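Local coordinates for protein putative glycosyltransferase (GalT1) (Streptococcus parasanguinis, PDB 4PHR) that probably transfers a sugar from a nucleotide donor, its amino-terminal GT-D domain binding UDP in a pocket with a manganese ion nearby, at residues 233-236 with 242-245. Sequence-based numbering, arbitrary orientation.
Sequences YEWY and YKVK
Close to the UDP pocket of the GT-D domain, the indole of Trp235 reaches from helix 229-238 onto the loop that follows it and meets Lys243 and Val244. Its NE1 donates a hydrogen bond to Val244 O, 2.8 Å away and nearly straight at 171°. The oxygen lies at the indole edge, only 2° out of the ring plane, and receives the hydrogen on a lone pair within its own carbonyl plane. Tryptophan suits this place because one buried side chain supplies both a broad apolar surface and an N-H for a backbone carbonyl in a segment without regular secondary structure.

Over one face of the indole runs the start of the Lys243 side chain. Lys243 CG sits 4.1 Å from the centroid of the six-membered ring of Trp235, a CH-pi contact. Lys243 CB lies 3.7 Å from Trp235 CZ2. With chi1 at -65°, CG stands anti to the carbonyl carbon; the chain then continues extended, carrying the ammonium away to a salt bridge with Glu253. Lysine thus offers methylenes to the ring and a charge beyond it. An inverse gamma turn centred on Lys243 brings Tyr242 O to 2.9 Å from Val244 N, a donor and so no partner for NE1. Short, beta-branched Val244 sets its methyl CG1 3.4 Å from Trp235 CD1 while its backbone O takes the indole N-H.

Ile124 and Thr251 extend the packing around Trp235, and UDP-binding Arg121 is close by. Farther round helix 229-238, Tyr233 and Tyr236 meet Phe136 of helix 132-140, so the helix lies between that neighbour and the loop.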
# COMPACT_ATOMS: atom_id res chain seq x y z
N TYR A 233 5.93 -5.46 -9.05
CA TYR A 233 7.02 -6.42 -9.18
C TYR A 233 6.87 -7.23 -10.47
O TYR A 233 7.85 -7.47 -11.17
CB TYR A 233 7.09 -7.34 -7.96
CG TYR A 233 8.33 -8.20 -7.95
CD1 TYR A 233 9.60 -7.63 -7.87
CD2 TYR A 233 8.25 -9.59 -8.04
CE1 TYR A 233 10.74 -8.42 -7.87
CE2 TYR A 233 9.39 -10.38 -8.04
CZ TYR A 233 10.63 -9.79 -7.94
OH TYR A 233 11.76 -10.57 -7.95
N GLU A 234 5.65 -7.64 -10.80
CA GLU A 234 5.43 -8.39 -12.04
C GLU A 234 5.78 -7.54 -13.26
O GLU A 234 6.43 -8.01 -14.19
CB GLU A 234 3.97 -8.85 -12.14
CG GLU A 234 3.57 -9.92 -11.13
CD GLU A 234 3.75 -11.32 -11.65
OE1 GLU A 234 4.13 -11.48 -12.83
OE2 GLU A 234 3.49 -12.26 -10.88
N TRP A 235 5.37 -6.27 -13.24
CA TRP A 235 5.70 -5.37 -14.35
C TRP A 235 7.22 -5.20 -14.47
O TRP A 235 7.78 -5.22 -15.57
CB TRP A 235 5.02 -4.02 -14.16
CG TRP A 235 3.55 -4.04 -14.39
CD1 TRP A 235 2.86 -4.85 -15.26
CD2 TRP A 235 2.56 -3.22 -13.76
NE1 TRP A 235 1.52 -4.56 -15.21
CE2 TRP A 235 1.31 -3.57 -14.29
CE3 TRP A 235 2.62 -2.21 -12.78
CZ2 TRP A 235 0.12 -2.96 -13.89
CZ3 TRP A 235 1.43 -1.61 -12.38
CH2 TRP A 235 0.21 -1.98 -12.94
N TYR A 236 7.88 -5.02 -13.33
CA TYR A 236 9.33 -4.89 -13.28
C TYR A 236 10.04 -6.14 -13.85
O TYR A 236 10.98 -6.02 -14.64
CB TYR A 236 9.78 -4.60 -11.84
CG TYR A 236 11.22 -4.92 -11.55
CD1 TYR A 236 11.58 -6.09 -10.89
CD2 TYR A 236 12.24 -4.04 -11.93
CE1 TYR A 236 12.90 -6.38 -10.63
CE2 TYR A 236 13.57 -4.33 -11.67
CZ TYR A 236 13.89 -5.50 -11.02
OH TYR A 236 15.21 -5.79 -10.75
N TYR A 242 4.36 -0.20 -19.92
CA TYR A 242 3.02 0.30 -19.63
C TYR A 242 2.32 -0.69 -18.71
O TYR A 242 2.81 -1.80 -18.50
CB TYR A 242 2.22 0.49 -20.92
CG TYR A 242 1.81 -0.80 -21.60
CD1 TYR A 242 2.69 -1.47 -22.45
CD2 TYR A 242 0.55 -1.34 -21.41
CE1 TYR A 242 2.31 -2.65 -23.07
CE2 TYR A 242 0.16 -2.51 -22.03
CZ TYR A 242 1.05 -3.17 -22.86
OH TYR A 242 0.67 -4.34 -23.49
N LYS A 243 1.17 -0.30 -18.16
CA LYS A 243 0.43 -1.15 -17.23
C LYS A 243 -0.29 -2.29 -17.94
O LYS A 243 -1.44 -2.16 -18.35
CB LYS A 243 -0.55 -0.32 -16.40
CG LYS A 243 0.15 0.66 -15.48
CD LYS A 243 -0.83 1.46 -14.64
CE LYS A 243 -0.13 2.59 -13.92
NZ LYS A 243 -1.07 3.43 -13.13
N VAL A 244 0.40 -3.42 -18.07
CA VAL A 244 -0.15 -4.57 -18.78
C VAL A 244 -1.00 -5.43 -17.85
O VAL A 244 -0.68 -5.61 -16.68
CB VAL A 244 0.97 -5.42 -19.42
CG1 VAL A 244 1.97 -5.87 -18.38
CG2 VAL A 244 0.39 -6.61 -20.17
N LYS A 245 -2.11 -5.93 -18.37
CA LYS A 245 -3.01 -6.73 -17.56
C LYS A 245 -2.37 -8.09 -17.27
O LYS A 245 -1.86 -8.76 -18.16
CB LYS A 245 -4.34 -6.93 -18.29
CG LYS A 245 -5.41 -7.55 -17.42
CD LYS A 245 -6.66 -7.82 -18.23
CE LYS A 245 -7.78 -8.37 -17.35
NZ LYS A 245 -8.19 -7.38 -16.31